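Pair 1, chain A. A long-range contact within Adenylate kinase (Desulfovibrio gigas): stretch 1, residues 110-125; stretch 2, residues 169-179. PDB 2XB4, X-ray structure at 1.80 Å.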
# COMPACT_ATOMS: atom_id res chain seq x y z
N ILE A 110 -31.70 -8.65 10.06
CA ILE A 110 -30.80 -9.74 9.58
C ILE A 110 -29.50 -9.76 10.41
O ILE A 110 -28.85 -8.72 10.59
CB ILE A 110 -30.43 -9.48 8.13
CG1 ILE A 110 -31.69 -9.63 7.23
CG2 ILE A 110 -29.31 -10.49 7.61
CD1 ILE A 110 -31.47 -9.13 5.77
N GLU A 111 -29.08 -10.93 10.86
CA GLU A 111 -27.81 -11.02 11.54
C GLU A 111 -26.98 -12.06 10.82
O GLU A 111 -27.43 -13.20 10.65
CB GLU A 111 -27.99 -11.40 13.03
CG GLU A 111 -26.66 -11.56 13.76
CD GLU A 111 -26.74 -12.43 15.07
OE1 GLU A 111 -27.84 -12.78 15.58
OE2 GLU A 111 -25.64 -12.77 15.55
N ILE A 112 -25.76 -11.68 10.41
CA ILE A 112 -24.83 -12.65 9.84
C ILE A 112 -23.93 -13.17 10.99
O ILE A 112 -23.27 -12.38 11.66
CB ILE A 112 -23.97 -12.04 8.74
CG1 ILE A 112 -24.91 -11.40 7.68
CG2 ILE A 112 -23.04 -13.18 8.14
CD1 ILE A 112 -24.16 -10.56 6.69
N LEU A 113 -23.91 -14.50 11.18
CA LEU A 113 -23.31 -15.16 12.36
C LEU A 113 -22.01 -15.72 11.87
O LEU A 113 -22.00 -16.43 10.84
CB LEU A 113 -24.13 -16.41 12.81
CG LEU A 113 -25.23 -16.05 13.79
CD1 LEU A 113 -26.41 -15.30 13.07
CD2 LEU A 113 -25.71 -17.31 14.46
N LEU A 114 -20.93 -15.46 12.63
CA LEU A 114 -19.63 -16.05 12.32
C LEU A 114 -18.84 -16.07 13.65
O LEU A 114 -18.86 -15.07 14.37
CB LEU A 114 -18.95 -15.10 11.27
CG LEU A 114 -17.85 -15.57 10.37
CD1 LEU A 114 -18.56 -16.55 9.43
CD2 LEU A 114 -17.33 -14.48 9.58
N PRO A 115 -18.14 -17.18 14.00
CA PRO A 115 -17.29 -17.02 15.16
C PRO A 115 -16.20 -15.97 14.96
O PRO A 115 -15.66 -15.80 13.86
CB PRO A 115 -16.68 -18.44 15.40
CG PRO A 115 -17.51 -19.39 14.56
CD PRO A 115 -18.13 -18.56 13.46
N ARG A 116 -15.93 -15.22 16.03
CA ARG A 116 -14.93 -14.16 15.97
C ARG A 116 -13.58 -14.67 15.41
O ARG A 116 -13.02 -13.98 14.58
CB ARG A 116 -14.74 -13.51 17.32
CG ARG A 116 -13.52 -12.63 17.44
CD ARG A 116 -13.35 -12.11 18.90
NE ARG A 116 -12.25 -11.14 18.86
CZ ARG A 116 -12.15 -10.16 19.74
NH1 ARG A 116 -13.07 -10.06 20.71
NH2 ARG A 116 -11.13 -9.32 19.67
N GLU A 117 -13.08 -15.86 15.77
CA GLU A 117 -11.73 -16.33 15.27
C GLU A 117 -11.82 -16.52 13.71
O GLU A 117 -10.86 -16.24 12.96
CB GLU A 117 -11.19 -17.66 15.94
CG GLU A 117 -10.79 -17.43 17.43
CD GLU A 117 -9.82 -18.52 18.10
OE1 GLU A 117 -10.30 -19.57 18.65
OE2 GLU A 117 -8.56 -18.28 18.11
N VAL A 118 -12.96 -16.98 13.27
CA VAL A 118 -13.24 -17.18 11.83
C VAL A 118 -13.26 -15.83 11.08
O VAL A 118 -12.60 -15.67 10.06
CB VAL A 118 -14.47 -18.01 11.55
CG1 VAL A 118 -14.75 -18.05 10.03
CG2 VAL A 118 -14.30 -19.49 12.14
N ALA A 119 -14.03 -14.87 11.62
CA ALA A 119 -14.08 -13.51 11.09
C ALA A 119 -12.63 -12.91 10.96
O ALA A 119 -12.27 -12.32 9.93
CB ALA A 119 -15.02 -12.68 11.97
N LYS A 120 -11.83 -12.99 12.03
CA LYS A 120 -10.47 -12.39 11.99
C LYS A 120 -9.66 -13.08 10.92
O LYS A 120 -8.93 -12.43 10.17
CB LYS A 120 -9.81 -12.48 13.40
CG LYS A 120 -8.37 -11.98 13.44
CD LYS A 120 -7.81 -12.05 14.80
CE LYS A 120 -6.41 -11.54 14.73
NZ LYS A 120 -5.71 -11.86 15.99
N ASN A 121 -9.67 -14.40 10.90
CA ASN A 121 -8.91 -15.12 9.86
C ASN A 121 -9.35 -14.84 8.43
O ASN A 121 -8.53 -14.69 7.54
CB ASN A 121 -8.96 -16.61 10.12
CG ASN A 121 -7.98 -17.01 11.22
OD1 ASN A 121 -6.92 -16.38 11.43
ND2 ASN A 121 -8.33 -18.02 11.94
N ARG A 122 -10.63 -14.70 8.23
CA ARG A 122 -11.08 -14.24 6.89
C ARG A 122 -10.55 -12.86 6.48
O ARG A 122 -10.33 -12.66 5.28
CB ARG A 122 -12.58 -14.24 6.77
CG ARG A 122 -13.11 -15.62 6.72
CD ARG A 122 -14.61 -15.65 6.56
NE ARG A 122 -14.92 -17.08 6.42
CZ ARG A 122 -15.86 -17.59 5.63
NH1 ARG A 122 -16.61 -16.78 4.89
NH2 ARG A 122 -16.04 -18.93 5.56
N ILE A 123 -10.45 -11.90 7.42
CA ILE A 123 -9.91 -10.61 7.05
C ILE A 123 -8.40 -10.80 6.73
O ILE A 123 -7.90 -10.28 5.72
CB ILE A 123 -10.07 -9.62 8.20
CG1 ILE A 123 -11.57 -9.36 8.48
CG2 ILE A 123 -9.28 -8.30 7.97
CD1 ILE A 123 -11.85 -8.84 9.95
N MET A 124 -7.65 -11.45 7.65
CA MET A 124 -6.15 -11.50 7.51
C MET A 124 -5.76 -12.35 6.32
O MET A 124 -4.71 -12.14 5.75
CB MET A 124 -5.49 -12.11 8.79
CG MET A 124 -5.81 -11.22 10.01
SD MET A 124 -4.84 -11.69 11.42
CE MET A 124 -3.18 -11.30 10.89
N GLY A 125 -6.65 -13.25 5.90
CA GLY A 125 -6.34 -14.23 4.81
C GLY A 125 -6.50 -13.64 3.40
O GLY A 125 -6.06 -14.25 2.38
N ALA A 169 -6.10 -3.45 15.37
CA ALA A 169 -7.28 -2.68 14.94
C ALA A 169 -8.49 -3.63 14.73
O ALA A 169 -9.62 -3.25 15.01
CB ALA A 169 -6.99 -1.92 13.63
N ILE A 170 -8.24 -4.80 14.13
CA ILE A 170 -9.27 -5.81 13.88
C ILE A 170 -9.88 -6.19 15.25
O ILE A 170 -11.11 -6.18 15.41
CB ILE A 170 -8.68 -7.03 13.17
CG1 ILE A 170 -8.30 -6.71 11.71
CG2 ILE A 170 -9.67 -8.20 13.21
CD1 ILE A 170 -7.44 -7.88 11.17
N ASN A 171 -9.00 -6.45 16.24
CA ASN A 171 -9.46 -6.83 17.59
C ASN A 171 -10.26 -5.77 18.32
O ASN A 171 -11.20 -6.10 19.04
CB ASN A 171 -8.30 -7.33 18.46
CG ASN A 171 -7.85 -8.73 18.06
OD1 ASN A 171 -8.68 -9.56 17.72
ND2 ASN A 171 -6.56 -9.02 18.24
N LYS A 172 -9.93 -4.51 18.16
CA LYS A 172 -10.70 -3.51 18.82
C LYS A 172 -12.09 -3.39 18.16
O LYS A 172 -13.05 -3.20 18.91
CB LYS A 172 -10.02 -2.16 18.71
CG LYS A 172 -8.74 -2.17 19.69
CD LYS A 172 -7.94 -0.97 19.45
CE LYS A 172 -6.96 -0.81 20.61
NZ LYS A 172 -6.80 0.66 20.71
N ARG A 173 -12.23 -3.57 16.83
CA ARG A 173 -13.59 -3.55 16.27
C ARG A 173 -14.39 -4.81 16.70
O ARG A 173 -15.60 -4.71 16.95
CB ARG A 173 -13.59 -3.44 14.73
CG ARG A 173 -12.98 -2.11 14.19
CD ARG A 173 -12.95 -2.14 12.66
NE ARG A 173 -11.97 -1.18 12.24
CZ ARG A 173 -10.72 -1.39 11.76
NH1 ARG A 173 -10.18 -2.61 11.45
NH2 ARG A 173 -10.01 -0.30 11.50
N HIS A 174 -13.70 -5.97 16.79
CA HIS A 174 -14.41 -7.23 17.21
C HIS A 174 -14.77 -7.22 18.70
O HIS A 174 -15.88 -7.74 19.13
CB HIS A 174 -13.54 -8.44 16.86
CG HIS A 174 -13.65 -8.87 15.42
ND1 HIS A 174 -12.80 -9.80 14.85
CD2 HIS A 174 -14.53 -8.53 14.45
CE1 HIS A 174 -13.10 -9.96 13.57
NE2 HIS A 174 -14.14 -9.19 13.29
N ASP A 175 -13.90 -6.59 19.51
CA ASP A 175 -14.25 -6.27 20.89
C ASP A 175 -15.58 -5.61 21.04
O ASP A 175 -16.41 -6.06 21.85
CB ASP A 175 -13.17 -5.43 21.60
CG ASP A 175 -11.93 -6.26 21.99
OD1 ASP A 175 -11.90 -7.51 21.86
OD2 ASP A 175 -10.98 -5.63 22.43
N ILE A 176 -15.87 -4.61 20.21
CA ILE A 176 -17.13 -3.96 20.33
C ILE A 176 -18.22 -4.86 19.73
O ILE A 176 -19.28 -5.03 20.33
CB ILE A 176 -17.13 -2.61 19.57
CG1 ILE A 176 -16.17 -1.63 20.31
CG2 ILE A 176 -18.58 -1.99 19.48
CD1 ILE A 176 -15.63 -0.47 19.29
N TYR A 177 -17.97 -5.42 18.54
CA TYR A 177 -19.05 -6.19 17.85
C TYR A 177 -19.47 -7.38 18.76
O TYR A 177 -20.69 -7.62 19.05
CB TYR A 177 -18.60 -6.73 16.48
CG TYR A 177 -19.82 -7.40 15.81
CD1 TYR A 177 -20.80 -6.61 15.17
CD2 TYR A 177 -20.09 -8.78 15.99
CE1 TYR A 177 -21.96 -7.17 14.65
CE2 TYR A 177 -21.26 -9.38 15.47
CZ TYR A 177 -22.18 -8.55 14.80
OH TYR A 177 -23.34 -9.10 14.29
N TYR A 178 -18.46 -8.08 19.32
CA TYR A 178 -18.82 -9.35 19.99
C TYR A 178 -19.15 -9.22 21.48
O TYR A 178 -19.41 -10.22 22.15
CB TYR A 178 -17.69 -10.36 19.80
CG TYR A 178 -17.68 -10.96 18.38
CD1 TYR A 178 -18.39 -12.14 18.08
CD2 TYR A 178 -16.92 -10.35 17.37
CE1 TYR A 178 -18.40 -12.70 16.76
CE2 TYR A 178 -16.85 -10.88 16.04
CZ TYR A 178 -17.62 -12.06 15.73
OH TYR A 178 -17.55 -12.66 14.49
N ASN A 179 -19.21 -7.98 21.95
CA ASN A 179 -19.53 -7.65 23.36
C ASN A 179 -21.03 -7.96 23.56
O ASN A 179 -21.94 -7.23 23.04
CB ASN A 179 -19.11 -6.17 23.58
CG ASN A 179 -19.62 -5.58 24.86
OD1 ASN A 179 -20.24 -6.25 25.69
ND2 ASN A 179 -19.44 -4.25 24.98
O HOH W 1 -23.34 -11.74 14.27
O HOH W 2 -10.82 -10.95 16.64

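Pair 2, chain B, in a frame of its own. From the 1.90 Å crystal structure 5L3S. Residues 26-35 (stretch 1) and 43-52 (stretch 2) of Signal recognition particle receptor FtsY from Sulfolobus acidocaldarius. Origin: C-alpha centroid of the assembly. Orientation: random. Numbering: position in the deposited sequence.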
# COMPACT_ATOMS: atom_id res chain seq x y z
N VAL B 26 -2.91 -17.73 -25.76
CA VAL B 26 -3.55 -17.82 -24.46
C VAL B 26 -2.57 -17.53 -23.32
O VAL B 26 -2.95 -16.96 -22.29
CB VAL B 26 -4.27 -19.18 -24.26
CG1 VAL B 26 -3.28 -20.33 -24.26
CG2 VAL B 26 -5.09 -19.16 -22.98
N ILE B 27 -1.30 -17.89 -23.50
CA ILE B 27 -0.29 -17.61 -22.48
C ILE B 27 -0.13 -16.10 -22.29
O ILE B 27 0.04 -15.61 -21.17
CB ILE B 27 1.07 -18.29 -22.81
CG1 ILE B 27 0.97 -19.81 -22.67
CG2 ILE B 27 2.15 -17.82 -21.86
CD1 ILE B 27 0.73 -20.28 -21.27
N GLU B 28 -0.19 -15.35 -23.39
CA GLU B 28 -0.10 -13.90 -23.29
C GLU B 28 -1.31 -13.27 -22.60
O GLU B 28 -1.14 -12.36 -21.78
CB GLU B 28 0.17 -13.25 -24.65
CG GLU B 28 1.58 -13.55 -25.18
CD GLU B 28 2.66 -13.25 -24.15
OE1 GLU B 28 2.85 -12.07 -23.79
OE2 GLU B 28 3.34 -14.20 -23.71
N GLU B 29 -2.51 -13.72 -22.93
CA GLU B 29 -3.69 -13.21 -22.22
C GLU B 29 -3.60 -13.50 -20.73
O GLU B 29 -3.92 -12.66 -19.90
CB GLU B 29 -4.99 -13.80 -22.79
CG GLU B 29 -5.40 -13.23 -24.13
CD GLU B 29 -6.62 -13.92 -24.72
OE1 GLU B 29 -7.06 -14.95 -24.17
OE2 GLU B 29 -7.14 -13.43 -25.75
N LEU B 30 -3.13 -14.70 -20.38
CA LEU B 30 -2.97 -15.07 -18.98
C LEU B 30 -1.91 -14.23 -18.28
O LEU B 30 -2.04 -13.92 -17.09
CB LEU B 30 -2.66 -16.56 -18.84
CG LEU B 30 -3.84 -17.48 -19.18
CD1 LEU B 30 -3.42 -18.95 -19.20
CD2 LEU B 30 -4.99 -17.25 -18.21
N ARG B 31 -0.86 -13.88 -19.01
CA ARG B 31 0.21 -13.08 -18.44
C ARG B 31 -0.30 -11.71 -18.03
O ARG B 31 0.01 -11.23 -16.95
CB ARG B 31 1.37 -12.89 -19.43
CG ARG B 31 2.48 -12.01 -18.86
CD ARG B 31 3.49 -11.60 -19.93
NE ARG B 31 3.99 -12.76 -20.67
CZ ARG B 31 4.85 -13.65 -20.19
NH1 ARG B 31 5.32 -13.53 -18.94
NH2 ARG B 31 5.24 -14.67 -20.95
N PHE B 32 -1.10 -11.10 -18.89
CA PHE B 32 -1.63 -9.78 -18.57
C PHE B 32 -2.70 -9.80 -17.48
O PHE B 32 -2.84 -8.84 -16.72
CB PHE B 32 -2.06 -9.06 -19.84
CG PHE B 32 -0.91 -8.75 -20.75
CD1 PHE B 32 0.10 -7.90 -20.33
CD2 PHE B 32 -0.80 -9.36 -21.99
CE1 PHE B 32 1.18 -7.63 -21.15
CE2 PHE B 32 0.27 -9.09 -22.81
CZ PHE B 32 1.26 -8.23 -22.39
N GLN B 33 -3.42 -10.91 -17.38
CA GLN B 33 -4.39 -11.09 -16.30
C GLN B 33 -3.68 -11.19 -14.95
O GLN B 33 -4.08 -10.54 -13.98
CB GLN B 33 -5.25 -12.34 -16.56
CG GLN B 33 -6.36 -12.54 -15.53
CD GLN B 33 -7.45 -13.49 -15.99
OE1 GLN B 33 -7.38 -14.04 -17.10
NE2 GLN B 33 -8.46 -13.69 -15.15
N LEU B 34 -2.64 -12.01 -14.87
CA LEU B 34 -1.87 -12.14 -13.63
C LEU B 34 -1.18 -10.82 -13.26
O LEU B 34 -1.19 -10.42 -12.10
CB LEU B 34 -0.83 -13.26 -13.75
CG LEU B 34 -1.40 -14.68 -13.95
CD1 LEU B 34 -0.31 -15.68 -14.30
CD2 LEU B 34 -2.15 -15.10 -12.73
N LEU B 35 -0.57 -10.16 -14.24
CA LEU B 35 0.13 -8.90 -13.97
C LEU B 35 -0.85 -7.87 -13.42
O LEU B 35 -0.55 -7.15 -12.46
CB LEU B 35 0.81 -8.34 -15.23
CG LEU B 35 2.01 -9.12 -15.80
CD1 LEU B 35 2.48 -8.51 -17.13
CD2 LEU B 35 3.16 -9.14 -14.79
N VAL B 43 7.43 -13.62 -10.97
CA VAL B 43 6.67 -14.79 -10.56
C VAL B 43 5.69 -15.22 -11.66
O VAL B 43 5.54 -16.41 -11.94
CB VAL B 43 5.92 -14.53 -9.24
CG1 VAL B 43 4.94 -15.66 -8.91
CG2 VAL B 43 6.92 -14.33 -8.12
N THR B 44 5.05 -14.24 -12.28
CA THR B 44 4.17 -14.48 -13.43
C THR B 44 4.90 -15.24 -14.53
O THR B 44 4.39 -16.22 -15.07
CB THR B 44 3.60 -13.16 -13.95
OG1 THR B 44 2.61 -12.69 -13.03
CG2 THR B 44 2.94 -13.34 -15.32
N GLU B 45 6.10 -14.78 -14.87
CA GLU B 45 6.89 -15.46 -15.89
C GLU B 45 7.21 -16.93 -15.53
O GLU B 45 7.06 -17.83 -16.37
CB GLU B 45 8.18 -14.70 -16.18
CG GLU B 45 8.99 -15.31 -17.31
CD GLU B 45 10.08 -14.39 -17.81
OE1 GLU B 45 10.23 -13.27 -17.26
OE2 GLU B 45 10.79 -14.78 -18.77
N LYS B 46 7.63 -17.17 -14.30
CA LYS B 46 7.99 -18.54 -13.89
C LYS B 46 6.77 -19.45 -13.92
O LYS B 46 6.83 -20.58 -14.38
CB LYS B 46 8.62 -18.56 -12.50
CG LYS B 46 10.02 -17.98 -12.43
CD LYS B 46 10.46 -17.81 -10.98
CE LYS B 46 11.91 -17.38 -10.86
NZ LYS B 46 12.22 -16.94 -9.46
N ILE B 47 5.64 -18.95 -13.43
CA ILE B 47 4.42 -19.74 -13.39
C ILE B 47 3.95 -20.11 -14.80
O ILE B 47 3.52 -21.25 -15.05
CB ILE B 47 3.31 -18.98 -12.63
CG1 ILE B 47 3.56 -19.12 -11.13
CG2 ILE B 47 1.94 -19.53 -12.97
CD1 ILE B 47 2.63 -18.30 -10.29
N LEU B 48 4.06 -19.17 -15.73
CA LEU B 48 3.64 -19.43 -17.09
C LEU B 48 4.62 -20.33 -17.84
O LEU B 48 4.23 -21.09 -18.74
CB LEU B 48 3.43 -18.11 -17.84
CG LEU B 48 2.25 -17.30 -17.31
CD1 LEU B 48 2.11 -16.04 -18.12
CD2 LEU B 48 0.96 -18.12 -17.36
N GLU B 49 5.90 -20.23 -17.48
CA GLU B 49 6.90 -21.14 -18.04
C GLU B 49 6.64 -22.55 -17.54
O GLU B 49 6.79 -23.52 -18.29
CB GLU B 49 8.32 -20.71 -17.68
CG GLU B 49 8.85 -19.53 -18.49
CD GLU B 49 8.97 -19.85 -19.97
OE1 GLU B 49 9.54 -20.91 -20.30
OE2 GLU B 49 8.49 -19.04 -20.79
N ASP B 50 6.25 -22.67 -16.26
CA ASP B 50 5.87 -23.96 -15.68
C ASP B 50 4.69 -24.53 -16.46
O ASP B 50 4.67 -25.71 -16.81
CB ASP B 50 5.45 -23.81 -14.21
CG ASP B 50 6.63 -23.60 -13.27
OD1 ASP B 50 7.78 -23.85 -13.68
OD2 ASP B 50 6.39 -23.21 -12.10
N LEU B 51 3.72 -23.67 -16.72
CA LEU B 51 2.49 -24.03 -17.40
C LEU B 51 2.76 -24.55 -18.82
O LEU B 51 2.31 -25.64 -19.19
CB LEU B 51 1.56 -22.81 -17.43
CG LEU B 51 0.21 -22.98 -18.15
CD1 LEU B 51 -0.59 -24.13 -17.52
CD2 LEU B 51 -0.56 -21.67 -18.13
N LYS B 52 3.51 -23.79 -19.60
CA LYS B 52 3.90 -24.20 -20.95
C LYS B 52 4.61 -25.56 -20.95
O LYS B 52 4.28 -26.45 -21.75
CB LYS B 52 4.79 -23.13 -21.59
CG LYS B 52 5.42 -23.56 -22.91
CD LYS B 52 6.33 -22.47 -23.46
CE LYS B 52 5.57 -21.17 -23.69
NZ LYS B 52 6.38 -20.19 -24.47

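The two contacts differ most sharply in polarity: pair 1 is tied across the helices by direct hydrogen bonds, a salt bridge and bound water, whereas pair 2 has no hydrogen bond between its stretches and is held by apolar packing. The backbones are nevertheless nearly the same. In each, two helices run roughly antiparallel, with 146° between their N-to-C directions, and 14 central residues superpose with an RMSD of 0.6 Å. The helix axes approach to 10.9 Å in pair 1 and 9.9 Å in pair 2, and the stretches bury 641 and 486 Å², respectively.

At the centre, H174(A) matches L48(B), and both side chains act as knobs in equivalent four-residue holes. H174(A) sits among R116(A), A119(A), K120(A) and I123(A); L48(B) sits among the matching I27(B), L30(B), R31(B) and L34(B). The two knobs share chi1 in m, and their side-chain centres nearly coincide. The imidazole turns its edge to the backbone of the facing helix, with CE1 of H174(A) 3.6 Å from N of K120(A). The leucine instead spreads two methyls: CD1 of L48(B) lies 3.5 Å from CB of R31(B), and CD2 of L48(B) lies 4.1 Å from CD1 of L34(B). The small A119(A) brings its CB within 3.7 Å of CE1 of H174(A), while the larger L30(B) reaches past the knob to L51(B), CD1 to CD2 at 4.1 Å.

The position of R116(A) and I27(B) carries very different chemistry in the two pairs. The extended arginine, t at chi1 to chi3, carries its guanidinium across to stretch 2. There NH2 of R116(A) donates to OD1 of N171(A) at 3.1 Å and forms a salt bridge with OD1 of D175(A) at 2.9 Å. Both acceptors lie at the guanidinium edge, leaving CB of H174(A) over one face. Water 2 accepts from NE of R116(A) at 2.6 Å and donates to OD1 of N171(A) at 2.8 Å; it also bonds to ND1 of H174(A) at 2.9 Å. In pair 2, the side chain of I27(B) packs against apolar groups, its CD1 3.7 Å from CD2 of L51(B).

R31(B) puts an arginine one turn further along, where pair 1 has K120(A). Its charge is paired within its own helix, through a salt bridge from NH2 of R31(B) to OE2 of E28(B) at 3.4 Å, while CD1 of L48(B) covers one guanidinium face.

Near the far end of stretch 2, Y178(A) matches K52(B), but their side-chain centres lie well apart. The tyrosine OH of Y178(A) donates to the backbone O of L114(A) at 2.7 Å, and CB of R116(A) packs over its ring, 3.5 Å from the centroid of Y178(A). The lysine has no ring to lie over the I27(B) position. By contrast, I170(A) and T44(B) occupy almost the same space: CD1 of I170(A) meets CG2 of I123(A) at 3.7 Å, and OG1 of T44(B) lies 3.6 Å from CB of L34(B).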